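Local coordinates for outer membrane protein (Tpn50) (PDB 3OON) that probably binds peptidoglycan through this OmpA-like C-terminal domain, and so may tie the outer membrane to the cell wall, at residues A[19-24]-A[71-76]. Numbering follows the deposited sequence. Where two conformers were deposited one is given.
Sequences IEFYPN and EKRARA. With SO4 (sulfate ion), chain B.
R73 lies along one face of the F21 ring. Its CG sits almost directly over the ring centre, 3.7 Å from the centroid, a CH-pi contact. With the chain fully extended from CG to NE, CB, CG, CD and NE of R73 follow one another across the ring face: R73 CB comes 3.7 Å from F21 CZ at the far rim, R73 CD passes over the CD2–CE2 bond of F21, and R73 NE ends 3.8 Å from F21 CG. The guanidinium is carried past the ring with its plane tilted 23° from that of the phenyl group. Against the opposite face of the ring, displaced toward the rim, lies I19 CG2, which leaves F21 clamped between an aliphatic branch and an arginine stem. In the OmpA-like fold, where helices pack on a mixed sheet, this pairing joins helix 63-83 to the turn leaving strand 12-20. Beyond the phenyl group the arginine head grips a sulfate, probably picked up during crystallisation, with two nitrogens: R73 NH1 gives sulfate O2 a nearly straight bond of 2.9 Å (177°), while the one from R73 NH2 to sulfate O4, also 2.9 Å, is more bent at 146°. R115 NE and the backbone N of E58 and Q59 also donate to the sulfate. The head is held by two backbone carbonyls as well, S25 O accepting from NE and H56 O from NH1. A site of this kind is consistent with binding an anionic group of peptidoglycan, as in related OmpA domains. N24 flanks the sulfate with its backbone, N24 CA being 4.0 Å from R73 NH2 and 3.6 Å from sulfate O4.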
ATOM      1  N   ILE A  19      11.603  -6.438  -5.409  1.00 31.15           N
ATOM      2  CA  ILE A  19      12.905  -5.841  -5.134  1.00 32.04           C
ATOM      3  C   ILE A  19      13.859  -6.462  -6.116  1.00 33.09           C
ATOM      4  O   ILE A  19      13.909  -7.691  -6.241  1.00 33.07           O
ATOM      5  CB  ILE A  19      13.394  -6.179  -3.696  1.00 31.91           C
ATOM      6  CG1 ILE A  19      12.512  -5.513  -2.630  1.00 31.74           C
ATOM      7  CG2 ILE A  19      14.893  -5.832  -3.510  1.00 32.56           C
ATOM      8  CD1 ILE A  19      12.649  -3.983  -2.515  1.00 33.40           C
ATOM      9  N   GLU A  20      14.614  -5.621  -6.817  1.00 34.21           N
ATOM     10  CA  GLU A  20      15.652  -6.104  -7.706  1.00 35.58           C
ATOM     11  C   GLU A  20      16.832  -6.588  -6.885  1.00 35.36           C
ATOM     12  O   GLU A  20      17.396  -5.828  -6.088  1.00 35.50           O
ATOM     13  CB  GLU A  20      16.092  -5.005  -8.669  1.00 36.68           C
ATOM     14  CG  GLU A  20      15.045  -4.667  -9.707  1.00 39.60           C
ATOM     15  CD  GLU A  20      15.595  -3.883 -10.887  1.00 43.56           C
ATOM     16  OE1 GLU A  20      16.725  -4.160 -11.342  1.00 44.26           O
ATOM     17  OE2 GLU A  20      14.873  -2.990 -11.370  1.00 46.57           O
ATOM     18  N   PHE A  21      17.160  -7.866  -7.054  1.00 35.01           N
ATOM     19  CA  PHE A  21      18.377  -8.456  -6.518  1.00 35.12           C
ATOM     20  C   PHE A  21      19.297  -8.756  -7.687  1.00 36.90           C
ATOM     21  O   PHE A  21      18.834  -9.062  -8.785  1.00 37.07           O
ATOM     22  CB  PHE A  21      18.070  -9.772  -5.792  1.00 34.05           C
ATOM     23  CG  PHE A  21      17.310  -9.602  -4.511  1.00 31.83           C
ATOM     24  CD1 PHE A  21      17.978  -9.315  -3.321  1.00 30.28           C
ATOM     25  CD2 PHE A  21      15.932  -9.753  -4.485  1.00 31.48           C
ATOM     26  CE1 PHE A  21      17.267  -9.168  -2.119  1.00 29.45           C
ATOM     27  CE2 PHE A  21      15.216  -9.608  -3.295  1.00 30.06           C
ATOM     28  CZ  PHE A  21      15.883  -9.313  -2.114  1.00 29.47           C
ATOM     29  N   TYR A  22      20.599  -8.667  -7.464  1.00 38.61           N
ATOM     30  CA  TYR A  22      21.538  -9.102  -8.489  1.00 40.42           C
ATOM     31  C   TYR A  22      21.355 -10.601  -8.733  1.00 41.03           C
ATOM     32  O   TYR A  22      20.977 -11.326  -7.810  1.00 40.42           O
ATOM     33  CB  TYR A  22      22.963  -8.755  -8.084  1.00 41.21           C
ATOM     34  CG  TYR A  22      23.261  -7.274  -8.205  1.00 41.89           C
ATOM     35  CD1 TYR A  22      23.395  -6.668  -9.462  1.00 43.54           C
ATOM     36  CD2 TYR A  22      23.406  -6.479  -7.072  1.00 41.78           C
ATOM     37  CE1 TYR A  22      23.672  -5.304  -9.581  1.00 44.02           C
ATOM     38  CE2 TYR A  22      23.683  -5.114  -7.177  1.00 43.27           C
ATOM     39  CZ  TYR A  22      23.817  -4.535  -8.436  1.00 43.91           C
ATOM     40  OH  TYR A  22      24.085  -3.186  -8.553  1.00 44.68           O
ATOM     41  N   PRO A  23      21.606 -11.067  -9.976  1.00 42.26           N
ATOM     42  CA  PRO A  23      21.274 -12.446 -10.356  1.00 42.41           C
ATOM     43  C   PRO A  23      21.813 -13.463  -9.357  1.00 41.77           C
ATOM     44  O   PRO A  23      22.982 -13.377  -8.968  1.00 42.42           O
ATOM     45  CB  PRO A  23      21.974 -12.628 -11.710  1.00 43.48           C
ATOM     46  CG  PRO A  23      22.149 -11.252 -12.252  1.00 44.21           C
ATOM     47  CD  PRO A  23      22.256 -10.324 -11.072  1.00 43.23           C
ATOM     48  N   ASN A  24      20.950 -14.388  -8.933  1.00 40.56           N
ATOM     49  CA  ASN A  24      21.299 -15.484  -8.008  1.00 39.57           C
ATOM     50  C   ASN A  24      21.941 -15.054  -6.687  1.00 38.29           C
ATOM     51  O   ASN A  24      22.687 -15.824  -6.081  1.00 38.51           O
ATOM     52  CB  ASN A  24      22.199 -16.519  -8.710  1.00 40.83           C
ATOM     53  CG  ASN A  24      21.746 -16.821 -10.121  1.00 42.53           C
ATOM     54  OD1 ASN A  24      22.405 -16.430 -11.091  1.00 45.30           O
ATOM     55  ND2 ASN A  24      20.613 -17.503 -10.249  1.00 42.65           N
ATOM     56  N   GLU A  71      15.602 -17.233   1.908  1.00 24.84           N
ATOM     57  CA  GLU A  71      15.632 -16.752   3.289  1.00 26.20           C
ATOM     58  C   GLU A  71      16.637 -15.611   3.468  1.00 26.25           C
ATOM     59  O   GLU A  71      16.353 -14.652   4.188  1.00 26.64           O
ATOM     60  CB  GLU A  71      15.884 -17.874   4.313  1.00 26.83           C
ATOM     61  CG  GLU A  71      15.587 -17.405   5.754  1.00 30.78           C
ATOM     62  CD  GLU A  71      15.976 -18.407   6.822  1.00 36.28           C
ATOM     63  OE1 GLU A  71      16.970 -18.155   7.537  1.00 39.14           O
ATOM     64  OE2 GLU A  71      15.278 -19.433   6.959  1.00 39.17           O
ATOM     65  N   LYS A  72      17.790 -15.707   2.807  0.50 26.45           N
ATOM     66  CA  LYS A  72      18.803 -14.643   2.879  0.50 26.90           C
ATOM     67  C   LYS A  72      18.329 -13.336   2.236  0.50 26.55           C
ATOM     68  O   LYS A  72      18.771 -12.249   2.624  0.50 27.12           O
ATOM     69  CB  LYS A  72      20.134 -15.100   2.274  0.50 27.43           C
ATOM     70  CG  LYS A  72      20.703 -16.359   2.936  0.50 28.51           C
ATOM     71  CD  LYS A  72      22.166 -16.580   2.612  0.50 30.87           C
ATOM     72  CE  LYS A  72      23.062 -15.842   3.599  0.50 32.84           C
ATOM     73  NZ  LYS A  72      24.500 -16.217   3.462  0.50 34.43           N
ATOM     74  N   ARG A  73      17.434 -13.451   1.255  1.00 26.20           N
ATOM     75  CA  ARG A  73      16.782 -12.285   0.648  1.00 25.22           C
ATOM     76  C   ARG A  73      15.851 -11.592   1.647  1.00 24.88           C
ATOM     77  O   ARG A  73      15.911 -10.373   1.789  1.00 24.46           O
ATOM     78  CB  ARG A  73      16.027 -12.671  -0.631  1.00 25.78           C
ATOM     79  CG  ARG A  73      16.955 -12.819  -1.806  1.00 25.46           C
ATOM     80  CD  ARG A  73      16.248 -13.295  -3.058  1.00 25.39           C
ATOM     81  NE  ARG A  73      17.217 -13.373  -4.141  1.00 26.11           N
ATOM     82  CZ  ARG A  73      17.025 -14.043  -5.269  1.00 26.53           C
ATOM     83  NH1 ARG A  73      15.893 -14.696  -5.473  1.00 25.61           N
ATOM     84  NH2 ARG A  73      17.969 -14.065  -6.196  1.00 28.68           N
ATOM     85  N   ALA A  74      15.017 -12.368   2.338  1.00 24.08           N
ATOM     86  CA  ALA A  74      14.193 -11.834   3.429  1.00 24.42           C
ATOM     87  C   ALA A  74      15.063 -11.162   4.499  1.00 25.21           C
ATOM     88  O   ALA A  74      14.744 -10.074   4.999  1.00 24.71           O
ATOM     89  CB  ALA A  74      13.339 -12.950   4.048  1.00 24.05           C
ATOM     90  N   ARG A  75      16.160 -11.821   4.848  1.00 26.36           N
ATOM     91  CA  ARG A  75      17.091 -11.285   5.848  1.00 27.63           C
ATOM     92  C   ARG A  75      17.789  -9.992   5.418  1.00 27.99           C
ATOM     93  O   ARG A  75      17.987  -9.097   6.244  1.00 28.23           O
ATOM     94  CB  ARG A  75      18.100 -12.354   6.274  1.00 28.53           C
ATOM     95  CG  ARG A  75      17.491 -13.325   7.247  1.00 30.96           C
ATOM     96  CD  ARG A  75      18.466 -14.355   7.789  1.00 36.32           C
ATOM     97  NE  ARG A  75      17.747 -15.282   8.661  1.00 39.47           N
ATOM     98  CZ  ARG A  75      17.515 -15.081   9.955  1.00 41.53           C
ATOM     99  NH1 ARG A  75      17.961 -13.986  10.569  1.00 42.77           N
ATOM    100  NH2 ARG A  75      16.839 -15.990  10.643  1.00 42.79           N
ATOM    101  N   ALA A  76      18.146  -9.884   4.139  1.00 27.97           N
ATOM    102  CA  ALA A  76      18.730  -8.648   3.605  1.00 28.63           C
ATOM    103  C   ALA A  76      17.779  -7.455   3.812  1.00 28.61           C
ATOM    104  O   ALA A  76      18.213  -6.370   4.216  1.00 29.06           O
ATOM    105  CB  ALA A  76      19.070  -8.815   2.128  1.00 29.09           C
TER
HETATM  106  S   SO4 B 401      16.550 -16.764  -8.562  1.00 38.67           S
HETATM  107  O1  SO4 B 401      16.605 -16.426  -9.984  1.00 38.65           O
HETATM  108  O2  SO4 B 401      15.406 -16.114  -7.935  1.00 37.20           O
HETATM  109  O3  SO4 B 401      16.418 -18.215  -8.455  1.00 39.61           O
HETATM  110  O4  SO4 B 401      17.797 -16.343  -7.933  1.00 38.63           O